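Long-range contacts in protein Amuc_1100 (Akkermansia muciniphila, PDB 6KNY), which is of unknown function but is probably anchored in the membrane by a transmembrane helix absent from the crystallised monomer: residues 171-176 with 271-276; 124-129 with 197-202; 201-206 with 267-272; 63-68 with 116-121; 97-102 with 143-148. One frame throughout, in Å; residues are numbered along the deposited sequence.

How the interactions relate
Interactions 1 and 3 share strand 265-276: interaction 1 joins it to strand 170-181, and interaction 3 joins its other edge to strand 201-210, with centres about 10 Å apart. Interaction 2 sets helix 117-134 against the start of strand 201-210; Ala-126 CB reaches Leu-273 CD2 of interaction 1 at 3.6 Å. Interaction 4 uses the first turn of the same helix, and its loop is tied to interaction 1 by His-275 NE2 and Ser-63 O, 2.6 Å apart. Interaction 5 packs helix 97-100 on the next strand, 141-146, linked to interaction 1 through Glu-176 N and Tyr-146 O at 2.8 Å. Interactions 3 and 4 are farthest apart, with centres about 23 Å from each other.

Interaction 1: residues 171-176 with 271-276; sequences TPMPLE and LNLVHF
Six backbone hydrogen bonds tie 171-176 to 271-276, two adjoining antiparallel strands in the interior of the mixed sheet. They form three reciprocal pairs, Thr-171 with His-275, Met-173 with Leu-273 and Leu-175 with Leu-271. Pro-172 and Pro-174, whose nitrogens carry no hydrogen, fall at the non-hydrogen-bonded positions between them. The straightest bond runs from Leu-271 N to Leu-175 O, 2.8 Å long at 175° and nearly along the C=O axis. Met-173 N approaches Leu-273 O at 2.7 Å in the carbonyl plane, but the bond is bent to 144°. The proline CA atoms add CA-H...O contacts, Pro-172 CA lying 3.4 Å from Leu-273 O, so that this carbonyl receives an N-H and a C-H together.

Met-173, Leu-175, Leu-271, Leu-273 and His-275 share one face, which is turned to helix 117-134. The Met-173 chain, extended beyond CG, runs alongside His-275 and brings CE to 3.6 Å from His-275 CB, while SD lies 4.2 Å from Leu-273 CD2. An alanine in place of Met-173 would lose CG, SD and CE and would probably loosen the packing against His-275 and against Thr-119 of the helix. The imidazole is itself fixed from outside, NE2 bonding Ser-63 O and ND1 bonding Asn-277 OD1, with Phe-122 meeting it edge-to-face. On the other face the Asn-272 side chain leans over the neighbouring strand, its OD1 3.8 Å from Pro-172 CB and 4.1 Å from Pro-174 CB.

Interaction 2: residues 124-129 with 197-202; sequences LKAINS and QDYLFT
This contact belongs to the helix-on-sheet layer of the domain: helix 117-134 rests on the start of strand 201-210 and the loop before it, and two aromatic side chains receive it. Ala-126 sits between them. Its CA stands 3.7 Å above the centroid of the Tyr-199 ring, only 2° off the normal, a CH-pi contact, and its CB meets the same face, 3.3 Å from Tyr-199 CD1. Tyr-199 CG is anti to its carbonyl carbon (chi1 -65°), which turns a face of the ring to Ala-126 and carries OH to 3.6 Å from Lys-125 CB. The lysine chain bends away from there, and NZ forms a salt bridge with Glu-76. Phe-201 approaches differently, with its rim: CZ lies 3.6 Å from Ala-126 O, near the ring plane, and 4.0 Å from Ala-126 CB. A serine in place of Tyr-199 would remove the ring under Ala-126 and would probably weaken the hold of the helix on this part of the chain. The contact is thus essentially one of dispersion and CH-pi attraction, helped perhaps by the weakly positive C-H rim of Phe-201 facing a helix carbonyl.

Interaction 3: residues 201-206 with 267-272; sequences FTVNSI and VQVSLN
Thr-202 holds OG1 anti to the backbone N (chi1 -170°), which puts CG2 in the crowded position between N and the carbonyl carbon and lays it alongside Asn-272, 3.6 Å from its CB. Asn-204 CG is also anti to the backbone N (chi1 179°), and this extends the amide along Ser-270, where ND2 makes a weak hydrogen bond to OG at 3.3 Å. Ser-205 instead carries OG in the crowded position, beside Ser-270 CB. The side chains of Asn-272 and Asn-204 cross obliquely, their amide planes steeply inclined to each other, with Asn-272 ND2 near Asn-204 CB.

Both Asn-204 and Ser-205 face Ser-270, so the antiparallel ladder between edge strand 201-210 and strand 265-276 slips by one residue: a classic beta bulge. The helical backbone angles of Asn-204 turn the chain there, and Ser-270 O receives two N-H groups, Asn-204 N at 2.8 Å with a bent angle of 136° and Ser-205 N through a weak bond of 3.3 Å. Ser-270 N answers with a 2.8 Å bond to Ser-205 O. On the other side of the bulge the pairing is regular, with Thr-202 N donating to Asn-272 O at 2.8 Å and Asn-272 N returning a bond to Thr-202 O.

The opposite face of the ladder is apolar. Val-203 CG2 meets Leu-271 CD2 at 3.9 Å, the two side chains crossing obliquely, and Val-203 CG1 turns to Val-269 CG2. Farther along, Ile-206 CD1 lies 3.8 Å from Val-267 CG1, while Val-269 and Leu-271 also touch Ile-193 of helix 183-194.

Interaction 4: residues 63-68 with 116-121; sequences SALVPT and AASTLG
Val-66 O is gripped by two hydroxyls, Ser-118 OG at 2.8 Å across the contact and Thr-68 OG1 at 2.9 Å from its own loop. Both donors stand above the carbonyl plane, which leaves neither bond on a lone-pair direction. Each hydroxyl is placed by its torsion: Ser-118 OG is anti to its backbone N and projects from the helix, whereas Thr-68 OG1 is anti to its carbonyl carbon and beside its N, reaching back past Pro-67 to the carbonyl two residues earlier. The amide of Val-66 is served as well, since a water accepts from Val-66 N at 3.1 Å and donates to Ser-118 O at 2.9 Å. Val-66 is therefore joined to Ser-118 through both its backbone polar atoms, once directly and once through water, while its CB is directed away from the helix.

Leu-65 and Thr-68 close in around this link. Leu-65 CB lies 3.3 Å from Ser-118 OG, and its CD1 continues to Thr-119 OG1 at 3.7 Å, the two side chains crossing obliquely. From Thr-68 the CB faces Ser-118 CA, and the carbonyl O lies 3.3 Å from Ala-117 CB. The contact lashes the loop ahead of helix 70-91 to the first turn of helix 117-134, at the surface; nearby, Ser-63 OG bonds Phe-276 N of strand 265-276, and Leu-65 touches Phe-122 of the helix.

Interaction 5: residues 97-102 with 143-148; sequences DTSSWL and IKVYRP
Val-145 and Ser-99 form the first shell where the short, loosely formed helix 97-100 meets strand 141-146, beside a classic beta bulge in which Ile-143 and Lys-144 both face Ala-178. Val-145 points toward the helix: CG2 lies against it, 3.8 Å from Ser-99 O, and CG1 against the turn that follows, 3.6 Å from Leu-102 C. Ser-99 OG comes within 3.0 Å of Lys-144 N, but the approach is too oblique for a hydrogen bond; the hydroxyl lies against the strand backbone and finds its hydrogen bond just outside the two segments. A water makes the polar link instead, accepting from Val-145 N at 2.9 Å and bonding Thr-98 OG1 at 3.0 Å. Thr-98 OG1 has a further partner in Thr-96 OG1.

Behind this shell, Leu-102 N bonds Ser-99 O at 2.9 Å, and the chain then leaves the helix with a positive phi of 63° at Leu-102, whose side chain packs on Leu-124 of helix 117-134 and Phe-80 of helix 70-91. Farther back, Arg-81 pins the helix by a salt bridge to Asp-97 and a hydrogen bond to Ser-100 OG, which in turn donates to Asp-97 O at 2.6 Å from above the carbonyl plane.

Interaction 1: residues 171-176 with 271-276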
# COMPACT_ATOMS: atom_id res chain seq x y z
N THR A 171 9.82 -1.81 -11.56
CA THR A 171 10.16 -2.73 -10.47
C THR A 171 8.88 -3.01 -9.70
O THR A 171 8.24 -2.06 -9.22
CB THR A 171 11.21 -2.14 -9.53
OG1 THR A 171 12.43 -1.95 -10.25
CG2 THR A 171 11.41 -3.05 -8.27
N PRO A 172 8.44 -4.26 -9.62
CA PRO A 172 7.22 -4.57 -8.86
C PRO A 172 7.55 -4.63 -7.38
O PRO A 172 8.60 -5.14 -6.98
CB PRO A 172 6.82 -5.96 -9.38
CG PRO A 172 8.17 -6.62 -9.69
CD PRO A 172 9.09 -5.46 -10.18
N MET A 173 6.62 -4.16 -6.56
CA MET A 173 6.81 -4.19 -5.11
C MET A 173 5.68 -4.96 -4.45
O MET A 173 4.53 -4.48 -4.44
CB MET A 173 6.92 -2.78 -4.55
CG MET A 173 8.09 -1.99 -5.17
SD MET A 173 8.23 -0.34 -4.47
CE MET A 173 9.68 0.31 -5.33
N PRO A 174 5.93 -6.15 -3.88
CA PRO A 174 4.83 -7.00 -3.41
C PRO A 174 4.25 -6.53 -2.09
O PRO A 174 4.95 -5.96 -1.25
CB PRO A 174 5.49 -8.38 -3.26
CG PRO A 174 6.91 -8.04 -2.91
CD PRO A 174 7.25 -6.78 -3.67
N LEU A 175 2.94 -6.77 -1.93
CA LEU A 175 2.31 -6.70 -0.63
C LEU A 175 1.02 -7.50 -0.64
O LEU A 175 0.46 -7.82 -1.70
CB LEU A 175 2.02 -5.25 -0.21
CG LEU A 175 1.02 -4.49 -1.06
CD1 LEU A 175 0.18 -3.58 -0.13
CD2 LEU A 175 1.76 -3.66 -2.13
N GLU A 176 0.53 -7.79 0.56
CA GLU A 176 -0.73 -8.49 0.75
C GLU A 176 -1.58 -7.69 1.72
O GLU A 176 -1.06 -7.19 2.72
CB GLU A 176 -0.54 -9.90 1.34
CG GLU A 176 0.42 -10.81 0.62
CD GLU A 176 0.54 -12.16 1.33
OE1 GLU A 176 -0.34 -12.49 2.16
OE2 GLU A 176 1.53 -12.89 1.08
N LEU A 271 -0.82 -8.03 -4.14
CA LEU A 271 -0.66 -6.93 -5.06
C LEU A 271 0.81 -6.77 -5.44
O LEU A 271 1.71 -7.13 -4.67
CB LEU A 271 -1.19 -5.64 -4.45
CG LEU A 271 -2.67 -5.70 -4.04
CD1 LEU A 271 -2.99 -4.58 -3.07
CD2 LEU A 271 -3.58 -5.61 -5.26
N ASN A 272 1.04 -6.25 -6.64
CA ASN A 272 2.34 -5.71 -7.02
C ASN A 272 2.15 -4.23 -7.31
O ASN A 272 1.42 -3.87 -8.25
CB ASN A 272 2.93 -6.44 -8.21
CG ASN A 272 3.38 -7.87 -7.86
OD1 ASN A 272 4.42 -8.07 -7.24
ND2 ASN A 272 2.61 -8.85 -8.29
N LEU A 273 2.75 -3.39 -6.48
CA LEU A 273 2.86 -1.96 -6.76
C LEU A 273 3.91 -1.78 -7.85
O LEU A 273 5.04 -2.26 -7.72
CB LEU A 273 3.26 -1.21 -5.49
CG LEU A 273 3.64 0.27 -5.60
CD1 LEU A 273 2.45 1.11 -6.07
CD2 LEU A 273 4.24 0.79 -4.26
N VAL A 274 3.55 -1.08 -8.92
CA VAL A 274 4.44 -0.95 -10.07
C VAL A 274 5.23 0.35 -9.92
O VAL A 274 4.66 1.44 -9.97
CB VAL A 274 3.64 -0.98 -11.38
CG1 VAL A 274 4.55 -0.77 -12.59
CG2 VAL A 274 2.87 -2.32 -11.48
N HIS A 275 6.55 0.24 -9.69
CA HIS A 275 7.41 1.42 -9.68
C HIS A 275 8.06 1.58 -11.06
O HIS A 275 8.87 0.75 -11.47
CB HIS A 275 8.51 1.34 -8.61
CG HIS A 275 9.37 2.57 -8.60
ND1 HIS A 275 10.58 2.65 -9.24
CD2 HIS A 275 9.14 3.81 -8.09
CE1 HIS A 275 11.08 3.86 -9.10
NE2 HIS A 275 10.23 4.58 -8.39
N PHE A 276 7.74 2.68 -11.74
CA PHE A 276 8.34 3.01 -13.03
C PHE A 276 9.73 3.60 -12.83
O PHE A 276 9.90 4.54 -12.06
CB PHE A 276 7.43 3.97 -13.80
CG PHE A 276 6.12 3.35 -14.17
CD1 PHE A 276 6.00 2.59 -15.33
CD2 PHE A 276 5.03 3.48 -13.33
CE1 PHE A 276 4.79 1.97 -15.65
CE2 PHE A 276 3.82 2.86 -13.64
CZ PHE A 276 3.70 2.10 -14.80

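Interaction 2: residues 124-129 with 197-202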
# COMPACT_ATOMS: atom_id res chain seq x y z
N LEU A 124 5.88 3.43 1.01
CA LEU A 124 5.05 3.86 2.13
C LEU A 124 3.97 4.84 1.69
O LEU A 124 2.82 4.74 2.12
CB LEU A 124 5.94 4.46 3.22
CG LEU A 124 5.25 5.18 4.39
CD1 LEU A 124 4.17 4.31 5.04
CD2 LEU A 124 6.29 5.67 5.42
N LYS A 125 4.33 5.81 0.84
CA LYS A 125 3.31 6.78 0.41
C LYS A 125 2.21 6.11 -0.40
O LYS A 125 1.03 6.44 -0.24
CB LYS A 125 3.95 7.93 -0.39
CG LYS A 125 4.70 8.93 0.48
CD LYS A 125 3.98 10.31 0.64
CE LYS A 125 4.84 11.41 1.29
NZ LYS A 125 4.23 12.11 2.47
N ALA A 126 2.58 5.15 -1.26
CA ALA A 126 1.57 4.45 -2.06
C ALA A 126 0.67 3.57 -1.19
O ALA A 126 -0.57 3.58 -1.35
CB ALA A 126 2.26 3.60 -3.14
N ILE A 127 1.26 2.81 -0.27
CA ILE A 127 0.47 1.94 0.60
C ILE A 127 -0.41 2.79 1.52
O ILE A 127 -1.61 2.51 1.68
CB ILE A 127 1.38 0.99 1.41
CG1 ILE A 127 2.10 0.01 0.47
CG2 ILE A 127 0.56 0.23 2.49
CD1 ILE A 127 3.17 -0.88 1.16
N ASN A 128 0.16 3.85 2.09
CA ASN A 128 -0.63 4.77 2.91
C ASN A 128 -1.85 5.29 2.16
O ASN A 128 -2.95 5.36 2.72
CB ASN A 128 0.20 5.97 3.37
CG ASN A 128 -0.61 6.90 4.26
OD1 ASN A 128 -1.04 6.52 5.35
ND2 ASN A 128 -0.89 8.09 3.77
N SER A 129 -1.66 5.68 0.90
CA SER A 129 -2.78 6.20 0.12
C SER A 129 -3.82 5.12 -0.14
O SER A 129 -5.03 5.36 -0.03
CB SER A 129 -2.27 6.79 -1.20
OG SER A 129 -3.36 7.16 -2.02
N GLN A 197 -5.47 6.63 -8.55
CA GLN A 197 -5.20 7.71 -9.50
C GLN A 197 -3.71 7.89 -9.76
O GLN A 197 -3.29 8.05 -10.91
CB GLN A 197 -5.80 9.01 -8.96
CG GLN A 197 -7.11 8.84 -8.12
CD GLN A 197 -6.89 8.21 -6.73
OE1 GLN A 197 -5.91 8.48 -6.03
NE2 GLN A 197 -7.83 7.35 -6.32
N ASP A 198 -2.91 7.86 -8.70
CA ASP A 198 -1.51 8.24 -8.75
C ASP A 198 -0.56 7.07 -8.61
O ASP A 198 0.64 7.23 -8.84
CB ASP A 198 -1.19 9.23 -7.62
CG ASP A 198 -1.83 10.60 -7.83
OD1 ASP A 198 -2.12 10.98 -8.99
OD2 ASP A 198 -2.06 11.29 -6.81
N TYR A 199 -1.06 5.90 -8.21
CA TYR A 199 -0.23 4.74 -7.94
C TYR A 199 -0.87 3.53 -8.60
O TYR A 199 -2.08 3.35 -8.52
CB TYR A 199 -0.09 4.51 -6.43
CG TYR A 199 0.65 5.62 -5.71
CD1 TYR A 199 2.04 5.68 -5.73
CD2 TYR A 199 -0.04 6.59 -4.99
CE1 TYR A 199 2.72 6.67 -5.04
CE2 TYR A 199 0.63 7.59 -4.31
CZ TYR A 199 2.01 7.64 -4.34
OH TYR A 199 2.68 8.63 -3.67
N LEU A 200 -0.05 2.71 -9.27
CA LEU A 200 -0.54 1.54 -10.00
C LEU A 200 -0.31 0.27 -9.17
O LEU A 200 0.83 -0.19 -9.02
CB LEU A 200 0.15 1.43 -11.36
CG LEU A 200 -0.18 0.21 -12.25
CD1 LEU A 200 -1.67 0.13 -12.55
CD2 LEU A 200 0.64 0.31 -13.57
N PHE A 201 -1.39 -0.28 -8.62
CA PHE A 201 -1.37 -1.59 -7.96
C PHE A 201 -1.98 -2.60 -8.90
O PHE A 201 -3.10 -2.40 -9.40
CB PHE A 201 -2.16 -1.58 -6.65
CG PHE A 201 -1.51 -0.82 -5.53
CD1 PHE A 201 -0.64 -1.45 -4.66
CD2 PHE A 201 -1.82 0.53 -5.32
CE1 PHE A 201 -0.05 -0.74 -3.61
CE2 PHE A 201 -1.24 1.23 -4.28
CZ PHE A 201 -0.36 0.60 -3.42
N THR A 202 -1.26 -3.69 -9.16
CA THR A 202 -1.79 -4.72 -10.02
C THR A 202 -2.06 -5.96 -9.18
O THR A 202 -1.41 -6.18 -8.15
CB THR A 202 -0.82 -5.00 -11.19
OG1 THR A 202 -1.48 -5.85 -12.14
CG2 THR A 202 0.45 -5.68 -10.68

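Interaction 3: residues 201-206 with 267-272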
# COMPACT_ATOMS: atom_id res chain seq x y z
N PHE A 201 -1.39 -0.28 -8.62
CA PHE A 201 -1.37 -1.59 -7.96
C PHE A 201 -1.98 -2.60 -8.90
O PHE A 201 -3.10 -2.40 -9.40
CB PHE A 201 -2.16 -1.58 -6.65
CG PHE A 201 -1.51 -0.82 -5.53
CD1 PHE A 201 -0.64 -1.45 -4.66
CD2 PHE A 201 -1.82 0.53 -5.32
CE1 PHE A 201 -0.05 -0.74 -3.61
CE2 PHE A 201 -1.24 1.23 -4.28
CZ PHE A 201 -0.36 0.60 -3.42
N THR A 202 -1.26 -3.69 -9.16
CA THR A 202 -1.79 -4.72 -10.02
C THR A 202 -2.06 -5.96 -9.18
O THR A 202 -1.41 -6.18 -8.15
CB THR A 202 -0.82 -5.00 -11.19
OG1 THR A 202 -1.48 -5.85 -12.14
CG2 THR A 202 0.45 -5.68 -10.68
N VAL A 203 -3.07 -6.72 -9.57
CA VAL A 203 -3.57 -7.82 -8.74
C VAL A 203 -2.87 -9.10 -9.16
O VAL A 203 -3.09 -9.61 -10.26
CB VAL A 203 -5.10 -7.96 -8.84
CG1 VAL A 203 -5.56 -9.23 -8.10
CG2 VAL A 203 -5.79 -6.73 -8.28
N ASN A 204 -2.00 -9.60 -8.29
CA ASN A 204 -1.38 -10.90 -8.51
C ASN A 204 -2.36 -12.03 -8.24
O ASN A 204 -2.48 -12.97 -9.03
CB ASN A 204 -0.13 -11.03 -7.65
CG ASN A 204 0.55 -12.36 -7.83
OD1 ASN A 204 0.91 -12.75 -8.95
ND2 ASN A 204 0.72 -13.08 -6.73
N SER A 205 -3.08 -11.96 -7.12
CA SER A 205 -4.06 -12.99 -6.79
C SER A 205 -5.01 -12.44 -5.74
O SER A 205 -4.70 -11.44 -5.08
CB SER A 205 -3.39 -14.28 -6.30
OG SER A 205 -2.79 -14.10 -5.03
N ILE A 206 -6.16 -13.08 -5.59
CA ILE A 206 -7.15 -12.67 -4.60
C ILE A 206 -7.92 -13.89 -4.13
O ILE A 206 -8.16 -14.82 -4.91
CB ILE A 206 -8.10 -11.58 -5.16
CG1 ILE A 206 -9.02 -11.07 -4.03
CG2 ILE A 206 -8.91 -12.10 -6.37
CD1 ILE A 206 -9.74 -9.77 -4.37
N VAL A 267 -11.55 -10.99 2.51
CA VAL A 267 -10.72 -10.80 1.34
C VAL A 267 -9.26 -10.76 1.67
O VAL A 267 -8.86 -10.14 2.59
CB VAL A 267 -11.03 -9.49 0.62
CG1 VAL A 267 -10.17 -9.32 -0.61
CG2 VAL A 267 -12.48 -9.42 0.23
N GLN A 268 -8.49 -11.43 0.85
CA GLN A 268 -7.07 -11.41 0.93
C GLN A 268 -6.56 -11.27 -0.48
O GLN A 268 -6.82 -12.10 -1.32
CB GLN A 268 -6.50 -12.61 1.61
CG GLN A 268 -5.06 -12.36 1.96
CD GLN A 268 -4.46 -13.39 2.87
OE1 GLN A 268 -4.51 -13.28 4.09
NE2 GLN A 268 -3.87 -14.41 2.27
N VAL A 269 -5.86 -10.18 -0.72
CA VAL A 269 -5.33 -9.88 -2.02
C VAL A 269 -3.82 -9.66 -2.04
O VAL A 269 -3.29 -9.07 -1.15
CB VAL A 269 -6.06 -8.68 -2.66
CG1 VAL A 269 -5.91 -7.44 -1.83
CG2 VAL A 269 -5.53 -8.41 -4.04
N SER A 270 -3.22 -10.23 -3.08
CA SER A 270 -1.79 -10.11 -3.32
C SER A 270 -1.60 -9.07 -4.42
O SER A 270 -2.17 -9.22 -5.51
CB SER A 270 -1.20 -11.46 -3.74
OG SER A 270 0.19 -11.38 -3.94
N LEU A 271 -0.82 -8.03 -4.14
CA LEU A 271 -0.66 -6.93 -5.06
C LEU A 271 0.81 -6.77 -5.44
O LEU A 271 1.71 -7.13 -4.67
CB LEU A 271 -1.19 -5.64 -4.45
CG LEU A 271 -2.67 -5.70 -4.04
CD1 LEU A 271 -2.99 -4.58 -3.07
CD2 LEU A 271 -3.58 -5.61 -5.26
N ASN A 272 1.04 -6.25 -6.64
CA ASN A 272 2.34 -5.71 -7.02
C ASN A 272 2.15 -4.23 -7.31
O ASN A 272 1.42 -3.87 -8.25
CB ASN A 272 2.93 -6.44 -8.21
CG ASN A 272 3.38 -7.87 -7.86
OD1 ASN A 272 4.42 -8.07 -7.24
ND2 ASN A 272 2.61 -8.85 -8.29

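Interaction 4: residues 63-68 with 116-121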
# COMPACT_ATOMS: atom_id res chain seq x y z
N SER A 63 6.41 8.02 -9.22
CA SER A 63 7.57 7.13 -9.06
C SER A 63 8.90 7.86 -8.91
O SER A 63 9.90 7.20 -8.59
CB SER A 63 7.70 6.14 -10.24
OG SER A 63 6.65 5.16 -10.22
N ALA A 64 8.96 9.18 -9.12
CA ALA A 64 10.22 9.89 -8.89
C ALA A 64 10.63 9.72 -7.43
O ALA A 64 9.90 10.11 -6.52
CB ALA A 64 10.10 11.37 -9.24
N LEU A 65 11.81 9.14 -7.22
CA LEU A 65 12.37 8.96 -5.89
C LEU A 65 13.13 10.21 -5.46
O LEU A 65 13.96 10.73 -6.23
CB LEU A 65 13.30 7.74 -5.87
CG LEU A 65 12.64 6.40 -6.28
CD1 LEU A 65 13.59 5.22 -6.19
CD2 LEU A 65 11.38 6.12 -5.49
N VAL A 66 12.87 10.68 -4.24
CA VAL A 66 13.39 11.96 -3.78
C VAL A 66 14.24 11.72 -2.53
O VAL A 66 14.09 10.68 -1.87
CB VAL A 66 12.26 12.98 -3.52
CG1 VAL A 66 11.50 13.25 -4.79
CG2 VAL A 66 11.33 12.48 -2.43
N PRO A 67 15.14 12.64 -2.19
CA PRO A 67 16.01 12.42 -1.03
C PRO A 67 15.20 12.22 0.24
O PRO A 67 14.29 12.99 0.54
CB PRO A 67 16.85 13.70 -0.97
CG PRO A 67 16.87 14.16 -2.42
CD PRO A 67 15.48 13.90 -2.88
N THR A 68 15.55 11.18 0.98
CA THR A 68 14.84 10.81 2.19
C THR A 68 15.85 10.26 3.18
O THR A 68 16.65 9.38 2.82
CB THR A 68 13.75 9.77 1.87
OG1 THR A 68 12.94 10.24 0.76
CG2 THR A 68 12.85 9.52 3.07
N ALA A 116 18.21 2.65 1.34
CA ALA A 116 16.86 2.18 1.05
C ALA A 116 15.77 3.21 1.32
O ALA A 116 14.65 3.04 0.83
CB ALA A 116 16.55 0.92 1.87
N ALA A 117 16.08 4.29 2.07
CA ALA A 117 15.04 5.14 2.64
C ALA A 117 14.13 5.74 1.57
O ALA A 117 12.92 5.89 1.78
CB ALA A 117 15.66 6.27 3.46
N SER A 118 14.70 6.11 0.43
CA SER A 118 13.94 6.82 -0.60
C SER A 118 12.98 5.88 -1.33
O SER A 118 11.83 6.24 -1.63
CB SER A 118 14.91 7.49 -1.56
OG SER A 118 14.25 8.00 -2.70
N THR A 119 13.45 4.67 -1.65
CA THR A 119 12.58 3.65 -2.23
C THR A 119 11.44 3.29 -1.27
O THR A 119 10.26 3.24 -1.67
CB THR A 119 13.44 2.44 -2.60
OG1 THR A 119 14.47 2.87 -3.50
CG2 THR A 119 12.61 1.32 -3.24
N LEU A 120 11.76 3.09 0.01
CA LEU A 120 10.73 2.82 1.01
C LEU A 120 9.72 3.96 1.15
O LEU A 120 8.54 3.72 1.47
CB LEU A 120 11.38 2.56 2.37
CG LEU A 120 12.21 1.28 2.42
CD1 LEU A 120 13.00 1.20 3.71
CD2 LEU A 120 11.30 0.07 2.26
N GLY A 121 10.16 5.22 0.96
CA GLY A 121 9.22 6.33 1.09
C GLY A 121 8.20 6.35 -0.03
O GLY A 121 7.04 6.69 0.19
O HOH W 1 10.96 8.87 -2.60

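Interaction 5: residues 97-102 with 143-148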
# COMPACT_ATOMS: atom_id res chain seq x y z
N ASP A 97 -2.78 -4.22 15.46
CA ASP A 97 -1.51 -3.53 15.62
C ASP A 97 -0.64 -3.75 14.40
O ASP A 97 -0.01 -2.80 13.90
CB ASP A 97 -0.79 -4.01 16.87
CG ASP A 97 0.36 -3.11 17.25
OD1 ASP A 97 0.21 -1.88 17.08
OD2 ASP A 97 1.40 -3.61 17.69
N THR A 98 -0.62 -4.97 13.86
CA THR A 98 0.26 -5.26 12.73
C THR A 98 -0.18 -4.49 11.49
O THR A 98 0.65 -3.82 10.86
CB THR A 98 0.32 -6.76 12.45
OG1 THR A 98 -1.00 -7.27 12.19
CG2 THR A 98 0.96 -7.50 13.63
N SER A 99 -1.48 -4.55 11.13
CA SER A 99 -1.99 -3.75 10.01
C SER A 99 -1.61 -2.28 10.13
O SER A 99 -1.29 -1.62 9.12
CB SER A 99 -3.51 -3.85 9.92
OG SER A 99 -3.90 -5.06 9.33
N SER A 100 -1.67 -1.74 11.35
CA SER A 100 -1.53 -0.29 11.48
C SER A 100 -0.14 0.17 11.10
O SER A 100 0.04 1.36 10.82
CB SER A 100 -1.85 0.17 12.91
OG SER A 100 -0.89 -0.35 13.83
N TRP A 101 0.83 -0.74 11.03
CA TRP A 101 2.18 -0.37 10.63
C TRP A 101 2.38 -0.38 9.12
O TRP A 101 3.50 -0.14 8.67
CB TRP A 101 3.19 -1.31 11.29
CG TRP A 101 3.45 -0.95 12.71
CD1 TRP A 101 2.95 -1.58 13.82
CD2 TRP A 101 4.26 0.13 13.18
NE1 TRP A 101 3.41 -0.95 14.96
CE2 TRP A 101 4.21 0.10 14.59
CE3 TRP A 101 5.02 1.13 12.55
CZ2 TRP A 101 4.90 1.03 15.39
CZ3 TRP A 101 5.70 2.05 13.34
CH2 TRP A 101 5.63 2.00 14.74
N LEU A 102 1.33 -0.67 8.35
CA LEU A 102 1.32 -0.50 6.89
C LEU A 102 2.36 -1.36 6.17
O LEU A 102 2.80 -1.01 5.08
CB LEU A 102 1.53 0.98 6.53
CG LEU A 102 0.38 1.88 6.97
CD1 LEU A 102 0.78 3.36 6.86
CD2 LEU A 102 -0.90 1.59 6.19
N ILE A 143 -7.28 -6.76 8.65
CA ILE A 143 -6.74 -7.95 9.29
C ILE A 143 -5.22 -7.99 9.18
O ILE A 143 -4.53 -8.36 10.13
CB ILE A 143 -7.38 -9.22 8.68
CG1 ILE A 143 -8.88 -9.23 8.97
CG2 ILE A 143 -6.71 -10.50 9.23
CD1 ILE A 143 -9.65 -10.31 8.22
N LYS A 144 -4.67 -7.60 8.03
CA LYS A 144 -3.23 -7.62 7.88
C LYS A 144 -2.82 -6.73 6.71
O LYS A 144 -3.55 -6.62 5.72
CB LYS A 144 -2.71 -9.06 7.73
CG LYS A 144 -2.60 -9.63 6.34
CD LYS A 144 -1.93 -11.02 6.42
CE LYS A 144 -1.78 -11.71 5.04
NZ LYS A 144 -1.62 -13.21 5.12
N VAL A 145 -1.69 -6.04 6.87
CA VAL A 145 -0.97 -5.43 5.76
C VAL A 145 0.43 -6.01 5.84
O VAL A 145 1.20 -5.67 6.75
CB VAL A 145 -0.94 -3.90 5.83
CG1 VAL A 145 -0.20 -3.34 4.61
CG2 VAL A 145 -2.36 -3.34 5.91
N TYR A 146 0.76 -6.89 4.91
CA TYR A 146 2.02 -7.63 4.95
C TYR A 146 2.84 -7.26 3.73
O TYR A 146 2.35 -7.35 2.60
CB TYR A 146 1.75 -9.13 4.99
CG TYR A 146 2.97 -9.93 4.63
CD1 TYR A 146 4.06 -10.02 5.50
CD2 TYR A 146 3.05 -10.59 3.41
CE1 TYR A 146 5.19 -10.74 5.16
CE2 TYR A 146 4.18 -11.32 3.07
CZ TYR A 146 5.24 -11.39 3.95
OH TYR A 146 6.34 -12.11 3.61
N ARG A 147 4.08 -6.84 3.96
CA ARG A 147 4.93 -6.27 2.92
C ARG A 147 6.31 -6.93 2.97
O ARG A 147 7.11 -6.61 3.86
CB ARG A 147 5.05 -4.76 3.09
CG ARG A 147 6.02 -4.06 2.13
CD ARG A 147 6.59 -2.78 2.79
NE ARG A 147 7.62 -3.11 3.79
CZ ARG A 147 8.92 -3.14 3.53
NH1 ARG A 147 9.39 -2.80 2.33
NH2 ARG A 147 9.77 -3.49 4.49
N PRO A 148 6.61 -7.85 2.05
CA PRO A 148 7.96 -8.42 1.99
C PRO A 148 9.01 -7.34 1.74
O PRO A 148 8.75 -6.34 1.07
CB PRO A 148 7.89 -9.40 0.81
CG PRO A 148 6.42 -9.75 0.65
CD PRO A 148 5.66 -8.52 1.14
O HOH W 2 -0.28 -6.62 9.34